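Local atomic coordinates of putative flagella-related protein H (Methanocaldococcus jannaschii DSM 2661, PDB entry 4WIA), a protein that probably binds and hydrolyses ATP as a KaiC-like P-loop accessory component of the archaellum, the archaeal flagellum. Residues V95-A100 / D106-K111; R116-Y119 / I125-S128; A131-D136 / V140-L145; A147-I152 / I159-N164; R218-P221 / I225-E228. All coordinates share one frame; numbering follows the deposited sequence.

Contact 1: V95-A100 / D106-K111; sequences VYPLIA and DGFLKK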
# COMPACT_ATOMS: atom_id res chain seq x y z
N VAL A 95 8.70 -6.65 -28.13
CA VAL A 95 8.67 -6.50 -29.57
C VAL A 95 9.72 -7.43 -30.24
O VAL A 95 10.85 -7.00 -30.56
CB VAL A 95 8.90 -5.04 -29.94
CG1 VAL A 95 8.75 -4.85 -31.46
CG2 VAL A 95 7.91 -4.15 -29.19
N TYR A 96 9.36 -8.70 -30.41
CA TYR A 96 10.34 -9.75 -30.85
C TYR A 96 11.17 -9.41 -32.06
O TYR A 96 12.37 -9.70 -32.10
CB TYR A 96 9.65 -11.09 -31.08
CG TYR A 96 8.97 -11.60 -29.83
CD1 TYR A 96 9.74 -12.00 -28.73
CD2 TYR A 96 7.56 -11.62 -29.71
CE1 TYR A 96 9.14 -12.43 -27.55
CE2 TYR A 96 6.95 -12.06 -28.54
CZ TYR A 96 7.75 -12.46 -27.46
OH TYR A 96 7.17 -12.91 -26.30
N PRO A 97 10.54 -8.83 -33.09
CA PRO A 97 11.35 -8.60 -34.28
C PRO A 97 12.50 -7.60 -34.07
O PRO A 97 13.53 -7.69 -34.77
CB PRO A 97 10.33 -8.07 -35.32
CG PRO A 97 8.97 -8.40 -34.79
CD PRO A 97 9.09 -8.57 -33.31
N LEU A 98 12.32 -6.65 -33.15
CA LEU A 98 13.40 -5.72 -32.86
C LEU A 98 14.39 -6.33 -31.89
O LEU A 98 15.56 -6.00 -31.96
CB LEU A 98 12.91 -4.37 -32.34
CG LEU A 98 12.32 -3.53 -33.48
CD1 LEU A 98 11.71 -2.24 -32.97
CD2 LEU A 98 13.34 -3.18 -34.57
N ILE A 99 13.91 -7.16 -30.97
CA ILE A 99 14.74 -7.88 -29.99
C ILE A 99 15.64 -8.87 -30.73
O ILE A 99 16.82 -8.92 -30.52
CB ILE A 99 13.85 -8.65 -28.99
CG1 ILE A 99 13.14 -7.68 -28.01
CG2 ILE A 99 14.67 -9.66 -28.22
CD1 ILE A 99 11.88 -8.23 -27.37
N ALA A 100 15.04 -9.63 -31.63
CA ALA A 100 15.74 -10.60 -32.49
C ALA A 100 16.62 -9.96 -33.57
O ALA A 100 17.67 -10.51 -33.93
CB ALA A 100 14.74 -11.56 -33.12
N ASP A 106 9.12 -2.78 -40.24
CA ASP A 106 7.74 -3.25 -40.11
C ASP A 106 6.78 -2.11 -39.68
O ASP A 106 7.22 -1.01 -39.35
CB ASP A 106 7.73 -4.37 -39.08
CG ASP A 106 6.44 -5.11 -39.01
OD1 ASP A 106 5.41 -4.52 -38.60
OD2 ASP A 106 6.43 -6.29 -39.36
N GLY A 107 5.47 -2.36 -39.73
CA GLY A 107 4.43 -1.39 -39.32
C GLY A 107 4.29 -1.34 -37.83
O GLY A 107 3.23 -1.69 -37.26
N PHE A 108 5.37 -0.92 -37.19
CA PHE A 108 5.41 -0.88 -35.74
C PHE A 108 4.43 0.12 -35.20
O PHE A 108 3.69 -0.16 -34.27
CB PHE A 108 6.82 -0.57 -35.28
CG PHE A 108 7.78 -1.70 -35.53
CD1 PHE A 108 7.54 -2.95 -34.97
CD2 PHE A 108 8.88 -1.53 -36.39
CE1 PHE A 108 8.40 -4.00 -35.19
CE2 PHE A 108 9.75 -2.60 -36.61
CZ PHE A 108 9.52 -3.83 -35.99
N LEU A 109 4.41 1.29 -35.81
CA LEU A 109 3.58 2.38 -35.33
C LEU A 109 2.08 2.13 -35.45
O LEU A 109 1.29 2.55 -34.60
CB LEU A 109 3.99 3.68 -36.04
CG LEU A 109 5.46 4.10 -35.77
CD1 LEU A 109 5.70 5.51 -36.28
CD2 LEU A 109 5.90 3.99 -34.31
N LYS A 110 1.69 1.45 -36.51
CA LYS A 110 0.31 1.01 -36.67
C LYS A 110 -0.09 0.05 -35.54
O LYS A 110 -1.13 0.23 -34.93
CB LYS A 110 0.18 0.36 -38.03
CG LYS A 110 -1.20 -0.23 -38.31
CD LYS A 110 -1.26 -0.87 -39.68
CE LYS A 110 -2.51 -1.71 -39.80
NZ LYS A 110 -2.78 -2.08 -41.20
N LYS A 111 0.76 -0.94 -35.25
CA LYS A 111 0.54 -1.87 -34.11
C LYS A 111 0.41 -1.14 -32.76
O LYS A 111 -0.48 -1.42 -31.95
CB LYS A 111 1.69 -2.87 -33.99
CG LYS A 111 1.64 -4.03 -34.97
CD LYS A 111 1.28 -5.38 -34.30
CE LYS A 111 1.52 -6.61 -35.16
NZ LYS A 111 0.41 -7.07 -36.05
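With CG anti to its own carbonyl carbon (chi1 -70°), Phe-108 sends its ring from the first turn of helix 108-114 across to helix 96-100, while Val-95 turns CG1 anti to its backbone N (chi1 -175°) and thereby sets that methyl against the ring. Val-95 CG1 lies 3.8 Å from Phe-108 CE1, on an oblique line to the ring plane. The Leu-98 and Phe-108 side chains run toward each other from opposite directions. The CD1 methyl of Leu-98 sits over one face of the phenyl, 4.2 Å from the Phe-108 ring centroid and 15° off the normal, a CH-pi contact, and its branch point CG comes to 3.8 Å from Phe-108 CZ. Pro-97 adds a looser touch at the edge, with CB 4.4 Å from Phe-108 CZ. The other face of the ring is covered from within its own segment by Asp-106 CB, so the phenyl is clamped between an aliphatic branch and the chain that leads into its helix. Shortening Leu-98 to an alanine removes the CG and CD1 contacts, and the Phe-108 ring, uncovered there, would probably be freer to turn. Leu-132 of helix 129-134 touches both Leu-98 and Phe-108, so a third helix joins the packing. Contacts across the segments are wholly apolar, while Val-95 and Gly-107 occupy the N-cap positions of the two helices. The N-terminal turns of two short helices thus pack together beyond strand 90-94 of the P-loop NTPase fold, with the Leu-98 side chain about 7 Å from that of Gln-64, a probable ATP-binding residue.

Contact 2: R116-Y119 / I125-S128; sequences RAFY and IFDS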
# COMPACT_ATOMS: atom_id res chain seq x y z
N ARG A 116 -5.60 -2.46 -28.61
CA ARG A 116 -6.45 -1.98 -27.52
C ARG A 116 -5.91 -2.34 -26.18
O ARG A 116 -6.04 -1.57 -25.23
CB ARG A 116 -7.82 -2.63 -27.56
CG ARG A 116 -8.61 -2.43 -28.83
CD ARG A 116 -9.78 -3.40 -28.81
NE ARG A 116 -10.98 -2.92 -29.45
CZ ARG A 116 -12.08 -3.66 -29.64
NH1 ARG A 116 -12.14 -4.93 -29.21
NH2 ARG A 116 -13.13 -3.12 -30.28
N ALA A 117 -5.36 -3.54 -26.11
CA ALA A 117 -4.99 -4.13 -24.83
C ALA A 117 -4.01 -3.24 -24.05
O ALA A 117 -4.14 -3.13 -22.86
CB ALA A 117 -4.41 -5.52 -25.01
N PHE A 118 -3.11 -2.56 -24.77
CA PHE A 118 -2.12 -1.76 -24.15
C PHE A 118 -2.78 -0.69 -23.31
O PHE A 118 -2.30 -0.39 -22.19
CB PHE A 118 -1.19 -1.04 -25.16
CG PHE A 118 -0.38 -1.93 -26.04
CD1 PHE A 118 -0.28 -3.30 -25.83
CD2 PHE A 118 0.32 -1.37 -27.10
CE1 PHE A 118 0.48 -4.08 -26.68
CE2 PHE A 118 1.06 -2.15 -27.97
CZ PHE A 118 1.14 -3.52 -27.75
N TYR A 119 -3.86 -0.11 -23.83
CA TYR A 119 -4.43 1.14 -23.31
C TYR A 119 -5.53 0.91 -22.30
O TYR A 119 -6.05 1.85 -21.69
CB TYR A 119 -4.89 2.07 -24.46
CG TYR A 119 -3.78 2.27 -25.41
CD1 TYR A 119 -2.69 3.07 -25.05
CD2 TYR A 119 -3.72 1.57 -26.63
CE1 TYR A 119 -1.58 3.19 -25.88
CE2 TYR A 119 -2.63 1.69 -27.46
CZ TYR A 119 -1.54 2.48 -27.05
OH TYR A 119 -0.43 2.62 -27.85
N ILE A 125 4.15 2.29 -21.18
CA ILE A 125 5.55 2.64 -21.35
C ILE A 125 6.06 2.08 -22.70
O ILE A 125 5.91 0.89 -22.91
CB ILE A 125 6.34 2.03 -20.20
CG1 ILE A 125 5.91 2.69 -18.88
CG2 ILE A 125 7.83 2.22 -20.39
CD1 ILE A 125 6.48 2.12 -17.60
N PHE A 126 6.73 2.90 -23.53
CA PHE A 126 7.41 2.43 -24.70
C PHE A 126 8.91 2.63 -24.56
O PHE A 126 9.39 3.75 -24.63
CB PHE A 126 6.93 3.14 -25.97
CG PHE A 126 5.45 2.99 -26.20
CD1 PHE A 126 4.96 1.87 -26.77
CD2 PHE A 126 4.56 3.91 -25.71
CE1 PHE A 126 3.61 1.66 -26.95
CE2 PHE A 126 3.20 3.70 -25.85
CZ PHE A 126 2.73 2.55 -26.47
N ASP A 127 9.64 1.54 -24.39
CA ASP A 127 11.07 1.61 -24.25
C ASP A 127 11.66 0.66 -25.30
O ASP A 127 11.90 -0.50 -24.97
CB ASP A 127 11.42 1.14 -22.82
CG ASP A 127 12.91 1.12 -22.56
OD1 ASP A 127 13.62 1.89 -23.25
OD2 ASP A 127 13.37 0.36 -21.66
N SER A 128 11.89 1.09 -26.54
CA SER A 128 12.14 2.44 -27.00
C SER A 128 11.12 2.85 -28.07
O SER A 128 10.88 2.10 -29.04
CB SER A 128 13.54 2.41 -27.63
OG SER A 128 13.80 3.46 -28.55
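Phe-126 presents the rim of its ring to two aromatic side chains of the short, weakly bonded helix at 116-119: Tyr-119 OH and Phe-118 CD2 both lie at its edge, near its plane. The phenolic oxygen makes the nearer approach, with Tyr-119 OH 3.4 Å from Phe-126 CZ. Phe-118 is more distant, its CD2 standing 4.5 Å from Phe-126 CE1. Seen from the partners, Phe-126 comes obliquely to both rings. One face of the tyrosine ring is taken by its neighbour in sequence, Phe-118 CB, which stands 3.8 Å above the plane and over the centre of the Tyr-119 ring. The Tyr-119 and Phe-126 side chains cross at about a right angle, and Tyr-119 CZ is 4.3 Å from Phe-126 CZ. All three side chains are buried. They fill the space between strand 123-127, an inner parallel strand of the P-loop NTPase sheet, and the helical layer on one side of it. Tyr-119 holds CG anti to the carbonyl carbon (chi1 -53°), which brings its hydroxyl to the phenyl rim. That hydroxyl is hydrogen-bonded to the carbonyl oxygen of Val-112, so the polar end of Tyr-119 is satisfied although it touches carbon on the Phe-126 side. Two further rings extend the aromatic cluster, Phe-148 meeting Tyr-119 edge-to-face and Phe-149 lying against Phe-126 with planes about 20° apart. Next along the strand, Asp-127 turns from this layer to hydrogen-bond Ser-41, a probable magnesium ligand, and a cis peptide bond joins Asp-127 to Ser-128.

Contact 3: A131-D136 / V140-L145; sequences ALIAND and VNVDDL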
# COMPACT_ATOMS: atom_id res chain seq x y z
N ALA A 131 13.32 3.46 -31.35
CA ALA A 131 13.55 2.28 -32.20
C ALA A 131 12.30 1.94 -33.04
O ALA A 131 12.42 1.59 -34.22
CB ALA A 131 13.95 1.08 -31.37
N LEU A 132 11.11 2.08 -32.46
CA LEU A 132 9.87 1.77 -33.20
C LEU A 132 9.61 2.76 -34.33
O LEU A 132 9.12 2.36 -35.39
CB LEU A 132 8.69 1.79 -32.23
CG LEU A 132 8.68 0.65 -31.21
CD1 LEU A 132 7.66 0.88 -30.10
CD2 LEU A 132 8.42 -0.71 -31.84
N ILE A 133 9.89 4.04 -34.11
CA ILE A 133 9.78 5.01 -35.19
C ILE A 133 10.83 4.74 -36.27
O ILE A 133 10.50 4.59 -37.45
CB ILE A 133 9.92 6.46 -34.69
CG1 ILE A 133 8.77 6.73 -33.71
CG2 ILE A 133 9.91 7.44 -35.86
CD1 ILE A 133 8.91 7.96 -32.81
N ALA A 134 12.09 4.66 -35.86
CA ALA A 134 13.21 4.56 -36.80
C ALA A 134 13.10 3.35 -37.70
O ALA A 134 13.63 3.37 -38.79
CB ALA A 134 14.53 4.53 -36.04
N ASN A 135 12.44 2.29 -37.22
CA ASN A 135 12.26 1.10 -38.00
C ASN A 135 10.86 0.88 -38.55
O ASN A 135 10.56 -0.19 -39.07
CB ASN A 135 12.70 -0.10 -37.20
CG ASN A 135 14.15 -0.02 -36.85
OD1 ASN A 135 14.99 -0.03 -37.72
ND2 ASN A 135 14.46 0.10 -35.59
N ASP A 136 10.02 1.90 -38.46
CA ASP A 136 8.68 1.80 -39.01
C ASP A 136 8.71 1.86 -40.54
O ASP A 136 9.52 2.57 -41.13
CB ASP A 136 7.79 2.89 -38.47
CG ASP A 136 6.40 2.80 -39.01
OD1 ASP A 136 5.67 1.92 -38.53
OD2 ASP A 136 6.05 3.61 -39.92
N VAL A 140 2.55 6.27 -41.61
CA VAL A 140 2.34 6.89 -40.32
C VAL A 140 3.59 7.69 -40.00
O VAL A 140 4.71 7.15 -40.02
CB VAL A 140 2.11 5.86 -39.19
CG1 VAL A 140 1.89 6.58 -37.85
CG2 VAL A 140 0.93 4.96 -39.52
N ASN A 141 3.40 8.97 -39.70
CA ASN A 141 4.50 9.84 -39.22
C ASN A 141 4.36 10.24 -37.72
O ASN A 141 3.40 9.88 -37.03
CB ASN A 141 4.69 11.05 -40.16
CG ASN A 141 3.59 12.09 -40.04
OD1 ASN A 141 3.12 12.44 -38.97
ND2 ASN A 141 3.20 12.64 -41.18
N VAL A 142 5.37 10.96 -37.25
CA VAL A 142 5.51 11.31 -35.82
C VAL A 142 4.39 12.19 -35.30
O VAL A 142 3.90 11.96 -34.22
CB VAL A 142 6.90 11.95 -35.55
CG1 VAL A 142 7.09 12.29 -34.06
CG2 VAL A 142 7.96 10.95 -35.97
N ASP A 143 3.99 13.18 -36.09
CA ASP A 143 2.87 14.05 -35.71
C ASP A 143 1.61 13.22 -35.45
O ASP A 143 0.81 13.55 -34.56
CB ASP A 143 2.60 15.06 -36.84
CG ASP A 143 3.75 15.99 -37.06
OD1 ASP A 143 4.22 16.63 -36.10
OD2 ASP A 143 4.22 16.09 -38.21
N ASP A 144 1.42 12.17 -36.26
CA ASP A 144 0.26 11.27 -36.12
C ASP A 144 0.37 10.50 -34.84
O ASP A 144 -0.60 10.32 -34.11
CB ASP A 144 0.18 10.25 -37.25
CG ASP A 144 -0.00 10.89 -38.64
OD1 ASP A 144 -0.73 11.88 -38.79
OD2 ASP A 144 0.59 10.34 -39.59
N LEU A 145 1.56 10.00 -34.59
CA LEU A 145 1.78 9.24 -33.38
C LEU A 145 1.57 10.11 -32.15
O LEU A 145 0.92 9.69 -31.19
CB LEU A 145 3.18 8.65 -33.38
CG LEU A 145 3.52 7.78 -32.17
CD1 LEU A 145 2.74 6.48 -32.20
CD2 LEU A 145 5.02 7.56 -32.16
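Ile-133 provides the close-packed part of this contact, meeting two side chains from the start of helix 142-153 with different branches. Its CG2 methyl touches Val-142 CG2 at 4.0 Å, the two side chains crossing at about a right angle. The longer branch turns elsewhere: Ile-133 CD1 lies 4.0 Å from Leu-145 CD2. Leu-145 sits one helical turn beyond Val-142, so the isoleucine spans that turn. Leu-145 carries CG anti to the backbone N (chi1 -178°), and chi2 near 69° then brings CD2 to the isoleucine. Helix 170-179 also packs on Val-142, through Val-172, Ile-175 and Ile-176.

Toward the connecting loop the fit is slacker and more polar. Asp-136 OD2 stays 3.8 Å from Val-140 O, and the carboxylate finds its partners elsewhere, OD2 with Ser-138 OG and OD1 with Leu-109 N. Exposed Asn-141 points its CB away from helix 129-134 and forms a capping box with Asp-144: Asp-144 N donates to Asn-141 OD1 at 3.2 Å, and Asn-141 N to Asp-144 OD2 at 3.1 Å with an angle of 168° at the hydrogen. Asp-144 OD2 is met on its anti side, somewhat out of the carboxylate plane. The chemistry thus divides the work: methyl groups hold the two helices together, while the amide donors at the starts of two helices, Leu-109 N for Asp-136 and Asn-141 N for Asp-144, would probably favour the charged carboxylates.

Contact 4: A147-I152 / I159-N164; sequences AFFKRI and IICTVN. With SO4 (sulfate ion), chain F.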
# COMPACT_ATOMS: atom_id res chain seq x y z
N ALA A 147 -0.19 12.85 -31.93
CA ALA A 147 -1.62 13.17 -31.83
C ALA A 147 -2.38 12.03 -31.19
O ALA A 147 -3.29 12.25 -30.41
CB ALA A 147 -2.18 13.49 -33.22
N PHE A 148 -2.00 10.80 -31.53
CA PHE A 148 -2.62 9.65 -30.95
C PHE A 148 -2.35 9.55 -29.45
O PHE A 148 -3.25 9.30 -28.64
CB PHE A 148 -2.12 8.39 -31.66
CG PHE A 148 -2.45 7.13 -30.91
CD1 PHE A 148 -3.73 6.61 -30.96
CD2 PHE A 148 -1.54 6.57 -30.04
CE1 PHE A 148 -4.08 5.50 -30.25
CE2 PHE A 148 -1.87 5.44 -29.31
CZ PHE A 148 -3.15 4.89 -29.41
N PHE A 149 -1.08 9.68 -29.08
CA PHE A 149 -0.70 9.72 -27.62
C PHE A 149 -1.46 10.81 -26.85
O PHE A 149 -1.93 10.57 -25.73
CB PHE A 149 0.80 9.91 -27.42
CG PHE A 149 1.63 8.68 -27.71
CD1 PHE A 149 1.08 7.43 -27.82
CD2 PHE A 149 2.99 8.83 -27.89
CE1 PHE A 149 1.85 6.35 -28.11
CE2 PHE A 149 3.79 7.73 -28.15
CZ PHE A 149 3.22 6.49 -28.24
N LYS A 150 -1.56 11.99 -27.44
CA LYS A 150 -2.35 13.08 -26.84
C LYS A 150 -3.83 12.73 -26.58
O LYS A 150 -4.43 13.16 -25.61
CB LYS A 150 -2.25 14.37 -27.70
CG LYS A 150 -0.91 15.06 -27.54
CD LYS A 150 -0.47 15.24 -26.09
CE LYS A 150 0.92 15.87 -26.14
NZ LYS A 150 1.29 16.79 -25.06
N ARG A 151 -4.38 11.95 -27.48
CA ARG A 151 -5.73 11.44 -27.41
C ARG A 151 -5.84 10.47 -26.24
O ARG A 151 -6.76 10.56 -25.43
CB ARG A 151 -6.01 10.75 -28.77
CG ARG A 151 -7.26 11.13 -29.51
CD ARG A 151 -6.99 11.36 -31.02
NE ARG A 151 -6.54 10.15 -31.74
CZ ARG A 151 -5.77 10.11 -32.85
NH1 ARG A 151 -5.42 8.93 -33.36
NH2 ARG A 151 -5.35 11.24 -33.43
N ILE A 152 -4.85 9.61 -26.06
CA ILE A 152 -4.87 8.69 -24.91
C ILE A 152 -4.60 9.41 -23.56
O ILE A 152 -5.28 9.14 -22.56
CB ILE A 152 -3.86 7.57 -25.11
CG1 ILE A 152 -4.14 6.79 -26.38
CG2 ILE A 152 -3.81 6.67 -23.90
CD1 ILE A 152 -5.37 5.92 -26.34
N ILE A 159 1.58 8.21 -20.38
CA ILE A 159 2.45 7.54 -21.32
C ILE A 159 3.90 7.94 -21.14
O ILE A 159 4.21 9.10 -20.95
CB ILE A 159 2.00 7.79 -22.78
CG1 ILE A 159 0.68 7.08 -23.00
CG2 ILE A 159 3.01 7.27 -23.78
CD1 ILE A 159 0.03 7.36 -24.32
N ILE A 160 4.80 6.97 -21.24
CA ILE A 160 6.18 7.22 -21.01
C ILE A 160 6.95 6.57 -22.14
O ILE A 160 6.82 5.38 -22.30
CB ILE A 160 6.62 6.57 -19.64
CG1 ILE A 160 5.76 7.08 -18.49
CG2 ILE A 160 8.07 6.88 -19.36
CD1 ILE A 160 6.04 6.45 -17.11
N CYS A 161 7.79 7.32 -22.85
CA CYS A 161 8.65 6.77 -23.89
C CYS A 161 10.11 7.09 -23.66
O CYS A 161 10.46 8.17 -23.18
CB CYS A 161 8.31 7.35 -25.24
SG CYS A 161 6.59 7.29 -25.78
N THR A 162 10.98 6.18 -24.06
CA THR A 162 12.38 6.51 -24.17
C THR A 162 12.75 6.81 -25.63
O THR A 162 12.23 6.19 -26.55
CB THR A 162 13.26 5.41 -23.61
OG1 THR A 162 13.16 4.26 -24.43
CG2 THR A 162 12.81 5.04 -22.17
N VAL A 163 13.71 7.71 -25.79
CA VAL A 163 14.19 8.13 -27.06
C VAL A 163 15.71 8.13 -27.04
O VAL A 163 16.31 8.76 -26.15
CB VAL A 163 13.72 9.56 -27.29
CG1 VAL A 163 14.41 10.18 -28.51
CG2 VAL A 163 12.21 9.62 -27.44
N ASN A 164 16.33 7.42 -27.97
CA ASN A 164 17.77 7.53 -28.18
C ASN A 164 17.99 8.49 -29.33
O ASN A 164 17.63 8.19 -30.45
CB ASN A 164 18.37 6.16 -28.48
CG ASN A 164 19.87 6.22 -28.78
OD1 ASN A 164 20.45 7.28 -29.04
ND2 ASN A 164 20.51 5.06 -28.74
S SO4 F . 18.56 2.91 -26.23
O1 SO4 F . 19.24 4.14 -25.80
O2 SO4 F . 19.00 1.63 -25.59
O3 SO4 F . 18.95 2.87 -27.66
O4 SO4 F . 17.06 2.94 -26.06
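Phe-149 and Ile-159 join helix 142-153 to strand 158-163, the helix packing on the parallel part of the main sheet of the P-loop NTPase fold. The short segment axes run at 147° to each other, as expected where a helix returns antiparallel to the strand that follows it. Among the apolar contacts, Ile-159 CD1 fits between two side chains of the helix, 3.7 Å from Phe-149 CD1 and 3.9 Å from Ile-152 CG2. A CH-pi contact comes from the other branch: Ile-159 CG2, anti to its backbone N, stands 4.2 Å from the centroid of the Phe-149 ring and only 4° off its normal. Sulfur meets the same ring obliquely, with Cys-161 SG 3.7 Å from Phe-149 CE2. Ile-129 of helix 129-134 also touches the phenyl in this buried layer. A hydrogen bond to a bound ion lies just past the strand end, where Lys-40 and Gln-64, probable ATP-binding residues, hydrogen-bond a sulfate ion that probably came from the crystallisation liquor. Asn-164 also holds it, its ND2 donating to sulfate O3 at 2.9 Å with an angle of 164° at the hydrogen.

Contact 5: R218-P221 / I225-E228; sequences RVEP and IAVE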
# COMPACT_ATOMS: atom_id res chain seq x y z
N ARG A 218 22.67 6.42 -9.08
CA ARG A 218 23.42 5.29 -9.60
C ARG A 218 22.48 4.08 -9.50
O ARG A 218 21.50 4.07 -8.76
CB ARG A 218 24.71 5.08 -8.84
CG ARG A 218 24.54 4.71 -7.39
CD ARG A 218 25.73 5.07 -6.49
NE ARG A 218 25.26 5.37 -5.12
CZ ARG A 218 24.60 6.48 -4.76
NH1 ARG A 218 24.22 6.67 -3.50
NH2 ARG A 218 24.30 7.41 -5.67
N VAL A 219 22.74 3.10 -10.33
CA VAL A 219 21.93 1.90 -10.33
C VAL A 219 22.65 0.90 -9.46
O VAL A 219 23.79 0.56 -9.75
CB VAL A 219 21.73 1.38 -11.77
CG1 VAL A 219 20.92 0.09 -11.77
CG2 VAL A 219 21.03 2.45 -12.65
N GLU A 220 22.00 0.43 -8.39
CA GLU A 220 22.66 -0.45 -7.43
C GLU A 220 21.98 -1.81 -7.41
O GLU A 220 20.72 -1.88 -7.39
CB GLU A 220 22.66 0.17 -6.00
CG GLU A 220 23.49 1.43 -5.79
CD GLU A 220 24.99 1.23 -5.83
OE1 GLU A 220 25.45 0.12 -6.14
OE2 GLU A 220 25.69 2.22 -5.51
N PRO A 221 22.79 -2.88 -7.44
CA PRO A 221 22.26 -4.26 -7.33
C PRO A 221 21.31 -4.40 -6.12
O PRO A 221 21.65 -3.93 -5.01
CB PRO A 221 23.52 -5.15 -7.14
CG PRO A 221 24.67 -4.32 -7.58
CD PRO A 221 24.26 -2.86 -7.63
N ILE A 225 17.45 2.15 -8.38
CA ILE A 225 17.85 3.52 -8.36
C ILE A 225 18.20 3.86 -6.90
O ILE A 225 17.33 3.79 -6.03
CB ILE A 225 16.66 4.40 -8.80
CG1 ILE A 225 16.42 4.36 -10.28
CG2 ILE A 225 16.88 5.87 -8.53
CD1 ILE A 225 16.07 2.99 -10.70
N ALA A 226 19.45 4.23 -6.68
CA ALA A 226 19.89 4.88 -5.44
C ALA A 226 20.01 6.36 -5.79
O ALA A 226 20.91 6.73 -6.52
CB ALA A 226 21.21 4.33 -5.00
N VAL A 227 19.09 7.18 -5.29
CA VAL A 227 19.09 8.62 -5.54
C VAL A 227 20.06 9.30 -4.60
O VAL A 227 20.05 9.08 -3.41
CB VAL A 227 17.71 9.21 -5.30
CG1 VAL A 227 17.69 10.66 -5.73
CG2 VAL A 227 16.69 8.43 -6.10
N GLU A 228 20.96 10.09 -5.14
CA GLU A 228 21.91 10.81 -4.32
C GLU A 228 21.16 11.85 -3.53
O GLU A 228 20.37 12.57 -4.09
CB GLU A 228 22.83 11.55 -5.25
CG GLU A 228 24.03 12.15 -4.60
CD GLU A 228 25.22 12.04 -5.53
OE1 GLU A 228 25.84 13.09 -5.81
OE2 GLU A 228 25.46 10.88 -6.00
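Arg-218 folds its side chain over Ala-226, across the antiparallel beta hairpin of strands 214-220 and 224-227 that ends the main sheet within the chain. The guanidinium lies with one face on the alanine methyl, Ala-226 CB standing 4.0 Å above the plane and over its centre. The position of Arg-218 CG between the backbone N and the carbonyl carbon (chi1 65°), followed by an extended run to NE, lifts the chain over the neighbouring strand. Glu-220 and Glu-228 engage different nitrogens of the head group. Glu-220, bent at chi2, brings OE2 to 3.2 Å from Arg-218 NE in a salt bridge along the same strand, while its CG rests 3.8 Å from Ala-226 CB. Glu-228 crosses the arginine at about a right angle, and its bridge is long, with OE2 3.7 Å from Arg-218 NH2 and the carboxylate plane 54° from that of the guanidinium. Glu-228 also pairs through OE1 with Lys-196, a probable ATP-binding residue. A leucine in place of Arg-218 would probably leave Glu-220 without its positive mate and remove the charged cover from the Ala-226 methyl. On the other face of the sheet, Val-219 and Ile-225 form a non-hydrogen-bonded pair and both touch Val-42 of helix 40-53, itself a probable ATP-binding residue. Arg-218 and Ala-226 are the hydrogen-bonded pair: Arg-218 N donates to Ala-226 O at 3.1 Å, and Ala-226 N returns a bond of 2.9 Å to Arg-218 O, straight to within 10° at the hydrogen.

How the contacts relate
Contacts 1 to 5 follow one another along the chain without interleaving. Contacts 2 and 4, with centres 9 Å apart, rest on neighbouring parallel strands 123-127 and 158-163 and meet through the Phe-126 N to Ile-160 O backbone bond. Contact 3 shares helix 142-153 with contact 4 and also touches contact 1, through the Asp-106 N to Asn-135 O backbone bond. These four lie together on one side of the fold, joined by touch or by sequence. Contact 5 lies across the chain's centre, 26 to 32 Å from the others between centres, on the far end of the same mixed sheet. The sheet thus connects the two regions, and both come near residues that probably bind ATP.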